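Local atomic coordinates of beta-glucuronidase (Dictyoglomus thermophilum, PDB entry 6XXW), a protein that probably hydrolyses beta-D-glucuronides as a glycosyl hydrolase family 2 beta-glucuronidase, an enzyme built with a sugar-binding domain and a TIM barrel. Residues G117-E122 / L392-E397; K386-H391 / R429-E434; W411-E416 / E433-L438. One frame throughout, in Å; residues are numbered along the deposited sequence. Where two conformers were deposited one is given.

Interaction 1. Residues G117-E122 / L392-E397; sequences GFLPFE and LEIMRE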
loop_
_atom_site.group_PDB
_atom_site.type_symbol
_atom_site.label_atom_id
_atom_site.label_comp_id
_atom_site.label_asym_id
_atom_site.label_seq_id
_atom_site.Cartn_x
_atom_site.Cartn_y
_atom_site.Cartn_z
ATOM N N GLY A 117 -12.377 -2.732 33.503
ATOM C CA GLY A 117 -11.965 -3.709 32.521
ATOM C C GLY A 117 -10.488 -4.023 32.414
ATOM O O GLY A 117 -10.117 -4.747 31.485
ATOM N N PHE A 118 -9.628 -3.529 33.322
ATOM C CA PHE A 118 -8.185 -3.661 33.126
ATOM C C PHE A 118 -7.448 -4.168 34.360
ATOM O O PHE A 118 -6.211 -4.085 34.412
ATOM C CB PHE A 118 -7.611 -2.326 32.658
ATOM C CG PHE A 118 -8.301 -1.812 31.443
ATOM C CD1 PHE A 118 -7.900 -2.223 30.181
ATOM C CD2 PHE A 118 -9.403 -0.992 31.562
ATOM C CE1 PHE A 118 -8.564 -1.782 29.057
ATOM C CE2 PHE A 118 -10.074 -0.544 30.436
ATOM C CZ PHE A 118 -9.652 -0.944 29.189
ATOM N N LEU A 119 -8.163 -4.733 35.330
ATOM C CA LEU A 119 -7.520 -5.322 36.497
ATOM C C LEU A 119 -8.183 -6.649 36.842
ATOM O O LEU A 119 -9.351 -6.871 36.501
ATOM C CB LEU A 119 -7.565 -4.363 37.701
ATOM C CG LEU A 119 -6.621 -3.157 37.568
ATOM C CD1 LEU A 119 -6.932 -2.103 38.626
ATOM C CD2 LEU A 119 -5.136 -3.531 37.601
ATOM N N PRO A 120 -7.456 -7.555 37.490
ATOM C CA PRO A 120 -7.972 -8.910 37.704
ATOM C C PRO A 120 -8.906 -9.006 38.903
ATOM O O PRO A 120 -8.927 -8.155 39.797
ATOM C CB PRO A 120 -6.703 -9.726 37.955
ATOM C CG PRO A 120 -5.789 -8.755 38.607
ATOM C CD PRO A 120 -6.057 -7.425 37.950
ATOM N N PHE A 121 -9.675 -10.092 38.920
ATOM C CA PHE A 121 -10.562 -10.341 40.045
ATOM C C PHE A 121 -10.677 -11.836 40.235
ATOM O O PHE A 121 -10.474 -12.612 39.297
ATOM C CB PHE A 121 -11.948 -9.700 39.854
ATOM C CG PHE A 121 -12.576 -9.965 38.504
ATOM C CD1 PHE A 121 -12.163 -9.272 37.372
ATOM C CD2 PHE A 121 -13.610 -10.872 38.377
ATOM C CE1 PHE A 121 -12.751 -9.504 36.137
ATOM C CE2 PHE A 121 -14.200 -11.109 37.151
ATOM C CZ PHE A 121 -13.777 -10.419 36.030
ATOM N N GLU A 122 -11.004 -12.237 41.461
ATOM C CA GLU A 122 -10.991 -13.652 41.789
ATOM C C GLU A 122 -11.940 -13.931 42.938
ATOM O O GLU A 122 -12.379 -13.026 43.648
ATOM C CB GLU A 122 -9.577 -14.130 42.141
ATOM C CG GLU A 122 -8.991 -13.485 43.374
ATOM C CD GLU A 122 -7.685 -14.133 43.799
ATOM O OE1 GLU A 122 -6.999 -14.737 42.939
ATOM O OE2 GLU A 122 -7.344 -14.042 44.997
ATOM N N LEU A 392 -10.402 5.883 43.115
ATOM C CA LEU A 392 -9.624 5.561 44.310
ATOM C C LEU A 392 -9.517 4.056 44.515
ATOM O O LEU A 392 -8.457 3.548 44.903
ATOM C CB LEU A 392 -10.248 6.218 45.545
ATOM C CG LEU A 392 -10.283 7.745 45.541
ATOM C CD1 LEU A 392 -11.211 8.279 46.648
ATOM C CD2 LEU A 392 -8.880 8.359 45.638
ATOM N N GLU A 393 -10.611 3.325 44.293
ATOM C CA GLU A 393 -10.530 1.867 44.386
ATOM C C GLU A 393 -9.587 1.304 43.328
ATOM O O GLU A 393 -8.852 0.338 43.586
ATOM C CB GLU A 393 -11.926 1.253 44.266
ATOM C CG GLU A 393 -12.871 1.738 45.369
ATOM C CD GLU A 393 -14.213 1.015 45.393
ATOM O OE1 GLU A 393 -15.051 1.279 44.505
ATOM O OE2 GLU A 393 -14.436 0.200 46.314
ATOM N N ILE A 394 -9.587 1.902 42.134
ATOM C CA ILE A 394 -8.687 1.455 41.068
ATOM C C ILE A 394 -7.229 1.609 41.493
ATOM O O ILE A 394 -6.414 0.694 41.317
ATOM C CB ILE A 394 -8.969 2.228 39.766
ATOM C CG1 ILE A 394 -10.267 1.737 39.117
ATOM C CG2 ILE A 394 -7.768 2.124 38.803
ATOM C CD1 ILE A 394 -10.344 0.247 38.948
ATOM N N MET A 395 -6.870 2.777 42.031
ATOM C CA MET A 395 -5.494 2.978 42.490
ATOM C C MET A 395 -5.109 1.951 43.550
ATOM O O MET A 395 -3.974 1.457 43.564
ATOM C CB MET A 395 -5.299 4.399 43.047
ATOM C CG MET A 395 -5.647 5.547 42.103
ATOM S SD MET A 395 -4.906 5.373 40.452
ATOM C CE MET A 395 -3.161 5.273 40.839
ATOM N N ARG A 396 -6.037 1.618 44.452
ATOM C CA ARG A 396 -5.733 0.600 45.456
ATOM C C ARG A 396 -5.504 -0.760 44.807
ATOM O O ARG A 396 -4.545 -1.456 45.148
ATOM C CB ARG A 396 -6.851 0.529 46.498
ATOM C CG ARG A 396 -7.061 1.840 47.235
ATOM C CD ARG A 396 -8.265 1.804 48.184
ATOM N NE ARG A 396 -8.654 3.138 48.650
ATOM C CZ ARG A 396 -9.892 3.624 48.580
ATOM N NH1 ARG A 396 -10.860 2.896 48.043
ATOM N NH2 ARG A 396 -10.165 4.843 49.035
ATOM N N GLU A 397 -6.361 -1.146 43.853
ATOM C CA GLU A 397 -6.203 -2.437 43.180
ATOM C C GLU A 397 -4.919 -2.482 42.359
ATOM O O GLU A 397 -4.260 -3.531 42.253
ATOM C CB GLU A 397 -7.393 -2.705 42.256
ATOM C CG GLU A 397 -8.741 -2.919 42.939
ATOM C CD GLU A 397 -9.864 -3.223 41.944
ATOM O OE1 GLU A 397 -9.608 -3.897 40.921
ATOM O OE2 GLU A 397 -11.011 -2.796 42.187
HETATM O O HOH W 1 -7.819 -6.109 40.943
#
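L119 reaches from the loop ahead of strand 121-124 to the flank of helix 385-402, and its CD1 does most of the apolar work. That methyl rests 3.7 Å from CB of E397. One turn back along the helix it comes 3.9 Å from the carbonyl O of I394. The I394 side chain joins more loosely, its CD1 lying 4.2 Å from L119 CD1, methyl to methyl. The torsion about the CA-CB bond of L119 sets this up: CG stands beside the backbone N and anti to the carbonyl carbon (chi1 -72°), and the branch beyond it can then lie across the base of E397.

The polar part runs through a water. E397 is extended beyond CG, and its side chain crosses that of L119 obliquely, which leaves E397 OE1 3.8 Å from L119 CB. A single water gives one proton to the carbonyl O of P120, 2.6 Å from the water O, and the other to E397 OE1, at 2.8 Å. The same OE1 is also hydrogen-bonded to NE2 of H114, a histidine whose ring stacks on F121. Water and imidazole together therefore hold the carboxylate against the loop, although no direct polar bond joins the two segments.

This is a small, mostly buried seam between two domains. The 117-122 segment belongs to the sugar-binding domain, where F121 pairs by backbone hydrogen bonds with V95 of strand 90-99. Helix 385-402 belongs to the TIM barrel and follows strand 358-362 in the chain. Barrel loops complete the surroundings: P343 lies against L119, P364 packs on I394, and Y342 stacks on the ring of F118.

Interaction 2. Residues K386-H391 / R429-E434; sequences KTLEHH and RRVIEE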
loop_
_atom_site.group_PDB
_atom_site.type_symbol
_atom_site.label_atom_id
_atom_site.label_comp_id
_atom_site.label_asym_id
_atom_site.label_seq_id
_atom_site.Cartn_x
_atom_site.Cartn_y
_atom_site.Cartn_z
ATOM N N LYS A 386 -19.095 9.523 42.613
ATOM C CA LYS A 386 -19.102 8.101 42.283
ATOM C C LYS A 386 -17.895 7.729 41.421
ATOM O O LYS A 386 -17.265 6.683 41.647
ATOM C CB LYS A 386 -20.407 7.726 41.571
ATOM C CG LYS A 386 -21.675 8.124 42.329
ATOM C CD LYS A 386 -22.948 7.549 41.694
ATOM C CE LYS A 386 -23.184 8.052 40.275
ATOM N NZ LYS A 386 -23.423 9.528 40.184
ATOM N N THR A 387 -17.572 8.565 40.420
ATOM C CA THR A 387 -16.376 8.331 39.608
ATOM C C THR A 387 -15.123 8.374 40.469
ATOM O O THR A 387 -14.222 7.537 40.322
ATOM C CB THR A 387 -16.267 9.376 38.491
ATOM O OG1 THR A 387 -17.559 9.626 37.919
ATOM C CG2 THR A 387 -15.337 8.895 37.389
ATOM N N LEU A 388 -15.039 9.362 41.363
ATOM C CA LEU A 388 -13.877 9.479 42.237
ATOM C C LEU A 388 -13.716 8.228 43.092
ATOM O O LEU A 388 -12.613 7.680 43.207
ATOM C CB LEU A 388 -14.015 10.725 43.108
ATOM C CG LEU A 388 -12.919 10.942 44.148
ATOM C CD1 LEU A 388 -11.544 11.028 43.449
ATOM C CD2 LEU A 388 -13.225 12.199 44.978
ATOM N N GLU A 389 -14.818 7.755 43.683
ATOM C CA GLU A 389 -14.781 6.530 44.473
ATOM C C GLU A 389 -14.199 5.367 43.673
ATOM O O GLU A 389 -13.361 4.612 44.175
ATOM C CB GLU A 389 -16.191 6.195 44.963
ATOM C CG GLU A 389 -16.234 5.194 46.101
ATOM C CD GLU A 389 -15.889 5.824 47.440
ATOM O OE1 GLU A 389 -15.568 7.033 47.465
ATOM O OE2 GLU A 389 -15.944 5.110 48.468
ATOM N N HIS A 390 -14.640 5.206 42.419
ATOM C CA HIS A 390 -14.103 4.141 41.572
ATOM C C HIS A 390 -12.621 4.358 41.290
ATOM O O HIS A 390 -11.821 3.416 41.352
ATOM C CB HIS A 390 -14.889 4.065 40.258
ATOM C CG HIS A 390 -14.384 3.017 39.309
ATOM N ND1 HIS A 390 -14.424 1.671 39.604
ATOM C CD2 HIS A 390 -13.851 3.114 38.065
ATOM C CE1 HIS A 390 -13.925 0.983 38.588
ATOM N NE2 HIS A 390 -13.568 1.835 37.642
ATOM N N HIS A 391 -12.238 5.599 40.976
ATOM C CA HIS A 391 -10.836 5.906 40.708
ATOM C C HIS A 391 -9.955 5.546 41.902
ATOM O O HIS A 391 -8.875 4.958 41.738
ATOM C CB HIS A 391 -10.719 7.387 40.352
ATOM C CG HIS A 391 -9.487 7.755 39.578
ATOM N ND1 HIS A 391 -9.421 8.898 38.802
ATOM C CD2 HIS A 391 -8.268 7.170 39.489
ATOM C CE1 HIS A 391 -8.219 8.992 38.263
ATOM N NE2 HIS A 391 -7.504 7.949 38.652
ATOM N N ARG A 429 -6.630 16.235 43.513
ATOM C CA ARG A 429 -5.984 16.295 44.821
ATOM C C ARG A 429 -6.256 15.025 45.621
ATOM O O ARG A 429 -5.343 14.456 46.228
ATOM C CB ARG A 429 -6.465 17.524 45.595
ATOM C CG ARG A 429 -5.687 18.801 45.272
ATOM C CD ARG A 429 -6.422 20.045 45.777
ATOM N NE ARG A 429 -6.588 19.998 47.227
ATOM C CZ ARG A 429 -5.905 20.748 48.088
ATOM N NH1 ARG A 429 -5.007 21.619 47.648
ATOM N NH2 ARG A 429 -6.118 20.619 49.394
ATOM N N ARG A 430 -7.507 14.555 45.620
ATOM C CA ARG A 430 -7.838 13.353 46.380
ATOM C C ARG A 430 -7.211 12.110 45.761
ATOM O O ARG A 430 -6.735 11.223 46.479
ATOM C CB ARG A 430 -9.355 13.188 46.473
ATOM C CG ARG A 430 -10.062 14.341 47.189
ATOM C CD ARG A 430 -11.306 13.848 47.933
ATOM N NE ARG A 430 -11.162 12.468 48.393
ATOM C CZ ARG A 430 -10.468 12.097 49.468
ATOM N NH1 ARG A 430 -9.847 13.007 50.214
ATOM N NH2 ARG A 430 -10.395 10.813 49.800
ATOM N N VAL A 431 -7.234 12.008 44.427
ATOM C CA VAL A 431 -6.617 10.858 43.766
ATOM C C VAL A 431 -5.129 10.828 44.065
ATOM O O VAL A 431 -4.566 9.789 44.441
ATOM C CB VAL A 431 -6.872 10.907 42.245
ATOM C CG1 VAL A 431 -6.047 9.845 41.542
ATOM C CG2 VAL A 431 -8.347 10.712 41.950
ATOM N N ILE A 432 -4.470 11.976 43.897
ATOM C CA ILE A 432 -3.026 12.032 44.093
ATOM C C ILE A 432 -2.668 11.743 45.548
ATOM O O ILE A 432 -1.715 11.008 45.839
ATOM C CB ILE A 432 -2.497 13.398 43.634
ATOM C CG1 ILE A 432 -2.640 13.509 42.106
ATOM C CG2 ILE A 432 -1.058 13.600 44.112
ATOM C CD1 ILE A 432 -2.440 14.925 41.536
ATOM N N GLU A 433 -3.433 12.303 46.482
ATOM C CA GLU A 433 -3.151 12.075 47.896
ATOM C C GLU A 433 -3.269 10.598 48.251
ATOM O O GLU A 433 -2.448 10.063 49.006
ATOM C CB GLU A 433 -4.103 12.901 48.757
ATOM C CG GLU A 433 -3.807 12.820 50.240
ATOM C CD GLU A 433 -4.564 13.879 51.027
ATOM O OE1 GLU A 433 -4.499 15.068 50.640
ATOM O OE2 GLU A 433 -5.223 13.520 52.024
ATOM N N GLU A 434 -4.282 9.919 47.710
ATOM C CA GLU A 434 -4.471 8.507 48.026
ATOM C C GLU A 434 -3.377 7.648 47.392
ATOM O O GLU A 434 -2.887 6.690 48.008
ATOM C CB GLU A 434 -5.865 8.067 47.571
ATOM C CG GLU A 434 -6.156 6.589 47.754
ATOM C CD GLU A 434 -6.373 6.211 49.211
ATOM O OE1 GLU A 434 -6.281 7.099 50.096
ATOM O OE2 GLU A 434 -6.624 5.016 49.472
#
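The imidazole of H391 presents one face to the two methyls of V431, and the side chain is easily followed outward. From CB, directed at helix 422-438, the ring departs with CG anti to the backbone N (chi1 -159°), which brings it broadside to the valine. CG lies 4.0 Å from V431 CG2, and ND1 is closer to that methyl at 3.8 Å. This is a CH-pi contact, with V431 CG2 3.9 Å from the centroid of the H391 ring and 17° off its normal. CD2 and CE1 pass over to the other branch, V431 CG1, and NE2 at the tip sits 3.8 Å from CG1. The two nitrogens have polar partners beyond the valine: ND1 is hydrogen-bonded to the hydroxyl of Y427 on the facing helix, and NE2 makes a weak bond to the carbonyl O of V413.

The two helices are successive outer helices of the TIM barrel, running nearly parallel at 16°. Between these segments their axes come within 10.3 Å, with R430 exposed to solvent and V431 and H391 buried. Replacing H391 by alanine would take away the ring, which is likely to open a gap beside the V431 methyls and to leave the Y427 hydroxyl without its imidazole mate.

One turn earlier, L388 fills the outer part of the groove. Its branches divide the work: CD1 comes 3.5 Å from V431 CG2, the two side chains sliding past each other in opposite directions, while CD2 meets R430. The arginine chain is bent at chi2 and chi3 and crosses the leucine at about a right angle. L388 CD2 accordingly lies 3.9 Å from R430 CD and meets the guanidinium at its edge, in plane.

Interaction 3. Residues W411-E416 / E433-L438; sequences WSVANE and EETRRL
OE2 of E434 is gripped by two arginines: NH2 of R437, 3.0 Å away on the next turn of the same helix, and NE of R396 on helix 385-402. The R437 bond is nearly straight at 174°. R437 engages the carboxylate side-on, its NE taking the other oxygen, E434 OE1, at 3.1 Å. Both oxygens lie close to the guanidinium plane, yet the carboxylate is tilted against it, and NH2 meets OE2 from 35° out of the carboxylate plane. Two positive partners on one oxygen would be expected to favour the charged form of E434. This network lies on the flank of helix 422-438 facing helix 385-402.

The inward side belongs to T435, which meets the strand with both branches. CG2 comes 4.1 Å from CD1 of the W411 indole, approaching it obliquely. OG1 lies beside the backbone N, anti to the carbonyl carbon (chi1 -60°), where it can hydrogen-bond the carbonyl O of V431 one turn earlier. With its polar need met inside the helix, the hydroxyl can rest in apolar company, 4.0 Å from CG1 of V413. The polar edge of W411 is also satisfied, NE1 being bonded to OD2 of D439 past the helix end.

W411 and V413 point outward from the barrel strand and S412 between them points inward. At the strand's C-terminal end come N415 and E416, both hydrogen-bonded to TRS probably left from crystallisation; this Asn-Glu sequence is consistent with the one carrying the acid/base glutamate in family 2 enzymes. Strand 408-415 runs between parallel strands 358-362 and 444-448 in the barrel wall. Helix 422-438 covers it as the helix of a beta-alpha-beta unit, with I444 of strand 444-448 and M395 of helix 385-402 packing on T435.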
loop_
_atom_site.group_PDB
_atom_site.type_symbol
_atom_site.label_atom_id
_atom_site.label_comp_id
_atom_site.label_asym_id
_atom_site.label_seq_id
_atom_site.Cartn_x
_atom_site.Cartn_y
_atom_site.Cartn_z
ATOM N N TRP A 411 3.682 6.199 38.759
ATOM C CA TRP A 411 2.253 6.053 38.520
ATOM C C TRP A 411 1.718 7.287 37.803
ATOM O O TRP A 411 2.021 8.425 38.195
ATOM C CB TRP A 411 1.476 5.877 39.838
ATOM C CG TRP A 411 1.969 4.763 40.737
ATOM C CD1 TRP A 411 2.586 4.910 41.947
ATOM C CD2 TRP A 411 1.850 3.347 40.515
ATOM N NE1 TRP A 411 2.873 3.677 42.486
ATOM C CE2 TRP A 411 2.428 2.700 41.633
ATOM C CE3 TRP A 411 1.318 2.564 39.483
ATOM C CZ2 TRP A 411 2.509 1.304 41.738
ATOM C CZ3 TRP A 411 1.390 1.154 39.595
ATOM C CH2 TRP A 411 1.978 0.551 40.716
ATOM N N SER A 412 0.886 7.067 36.782
ATOM C CA SER A 412 0.170 8.150 36.106
ATOM C C SER A 412 -1.300 8.078 36.492
ATOM O O SER A 412 -1.934 7.035 36.323
ATOM C CB SER A 412 0.319 8.071 34.587
ATOM O OG SER A 412 -0.490 9.072 33.978
ATOM N N VAL A 413 -1.837 9.165 37.044
ATOM C CA VAL A 413 -3.209 9.096 37.543
ATOM C C VAL A 413 -4.261 9.364 36.465
ATOM O O VAL A 413 -5.434 9.010 36.667
ATOM C CB VAL A 413 -3.439 10.049 38.739
ATOM C CG1 VAL A 413 -2.524 9.677 39.923
ATOM C CG2 VAL A 413 -3.263 11.500 38.342
ATOM N N ALA A 414 -3.883 9.945 35.324
ATOM C CA ALA A 414 -4.849 10.257 34.271
ATOM C C ALA A 414 -4.118 10.663 32.996
ATOM O O ALA A 414 -2.925 10.977 33.009
ATOM C CB ALA A 414 -5.816 11.371 34.692
ATOM N N ASN A 415 -4.866 10.682 31.892
ATOM C CA ASN A 415 -4.357 11.135 30.599
ATOM C C ASN A 415 -5.322 12.142 29.997
ATOM O O ASN A 415 -6.461 11.791 29.675
ATOM C CB ASN A 415 -4.170 9.971 29.627
ATOM C CG ASN A 415 -3.636 10.421 28.277
ATOM O OD1 ASN A 415 -2.426 10.592 28.104
ATOM N ND2 ASN A 415 -4.539 10.628 27.309
ATOM N N GLU A 416 -4.857 13.381 29.824
ATOM C CA GLU A 416 -5.602 14.412 29.096
ATOM C C GLU A 416 -7.002 14.624 29.664
ATOM O O GLU A 416 -7.981 14.732 28.921
ATOM C CB GLU A 416 -5.669 14.085 27.600
ATOM C CG GLU A 416 -4.296 14.021 26.900
ATOM C CD GLU A 416 -4.412 13.924 25.384
ATOM O OE1 GLU A 416 -5.462 13.458 24.882
ATOM O OE2 GLU A 416 -3.451 14.323 24.691
ATOM N N GLU A 433 -3.433 12.303 46.482
ATOM C CA GLU A 433 -3.151 12.075 47.896
ATOM C C GLU A 433 -3.269 10.598 48.251
ATOM O O GLU A 433 -2.448 10.063 49.006
ATOM C CB GLU A 433 -4.103 12.901 48.757
ATOM C CG GLU A 433 -3.807 12.820 50.240
ATOM C CD GLU A 433 -4.564 13.879 51.027
ATOM O OE1 GLU A 433 -4.499 15.068 50.640
ATOM O OE2 GLU A 433 -5.223 13.520 52.024
ATOM N N GLU A 434 -4.282 9.919 47.710
ATOM C CA GLU A 434 -4.471 8.507 48.026
ATOM C C GLU A 434 -3.377 7.648 47.392
ATOM O O GLU A 434 -2.887 6.690 48.008
ATOM C CB GLU A 434 -5.865 8.067 47.571
ATOM C CG GLU A 434 -6.156 6.589 47.754
ATOM C CD GLU A 434 -6.373 6.211 49.211
ATOM O OE1 GLU A 434 -6.281 7.099 50.096
ATOM O OE2 GLU A 434 -6.624 5.016 49.472
ATOM N N THR A 435 -2.971 7.987 46.165
ATOM C CA THR A 435 -1.920 7.226 45.495
ATOM C C THR A 435 -0.620 7.274 46.283
ATOM O O THR A 435 0.043 6.247 46.475
ATOM C CB THR A 435 -1.718 7.766 44.078
ATOM O OG1 THR A 435 -2.953 7.643 43.354
ATOM C CG2 THR A 435 -0.599 6.995 43.345
ATOM N N ARG A 436 -0.240 8.464 46.748
ATOM C CA ARG A 436 0.995 8.611 47.511
ATOM C C ARG A 436 0.912 7.871 48.838
ATOM O O ARG A 436 1.906 7.288 49.295
ATOM C CB ARG A 436 1.292 10.096 47.736
ATOM C CG ARG A 436 2.758 10.416 47.976
ATOM C CD ARG A 436 2.996 10.919 49.387
ATOM N NE ARG A 436 2.324 12.193 49.634
ATOM C CZ ARG A 436 2.916 13.257 50.169
ATOM N NH1 ARG A 436 4.196 13.203 50.512
ATOM N NH2 ARG A 436 2.228 14.379 50.360
ATOM N N ARG A 437 -0.266 7.884 49.471
ATOM C CA ARG A 437 -0.450 7.161 50.725
ATOM C C ARG A 437 -0.294 5.663 50.518
ATOM O O ARG A 437 0.293 4.968 51.355
ATOM C CB ARG A 437 -1.830 7.471 51.309
ATOM C CG ARG A 437 -2.086 6.803 52.643
ATOM C CD ARG A 437 -3.556 6.879 53.022
ATOM N NE ARG A 437 -4.353 5.917 52.272
ATOM C CZ ARG A 437 -4.520 4.654 52.643
ATOM N NH1 ARG A 437 -3.939 4.218 53.752
ATOM N NH2 ARG A 437 -5.264 3.830 51.912
ATOM N N LEU A 438 -0.812 5.155 49.399
ATOM C CA LEU A 438 -0.720 3.730 49.096
ATOM C C LEU A 438 0.695 3.311 48.726
ATOM O O LEU A 438 1.100 2.182 49.036
ATOM C CB LEU A 438 -1.675 3.376 47.960
ATOM C CG LEU A 438 -3.169 3.479 48.245
ATOM C CD1 LEU A 438 -3.934 3.584 46.928
ATOM C CD2 LEU A 438 -3.650 2.308 49.091
#

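How the interactions relate
Following the chain, segment 117-122 in the sugar-binding domain comes first and waits some 270 residues for helix 385-402, so interaction 1 closes the longest loop and ties that domain to the TIM barrel. Interaction 2 opens on an earlier part of the same helix, at 386-391, before interaction 1 has closed, and the two cross. Interaction 3 opens at 411, after interaction 1 is complete; its loop falls largely within that of interaction 2, and both end on helix 422-438, sharing E433 and E434. The R396-E434 salt bridge and packing of L392 on R430, V431 and E434 join interactions 1 and 2. Together they bind strand 408-415, its two flanking helices and the neighbouring domain.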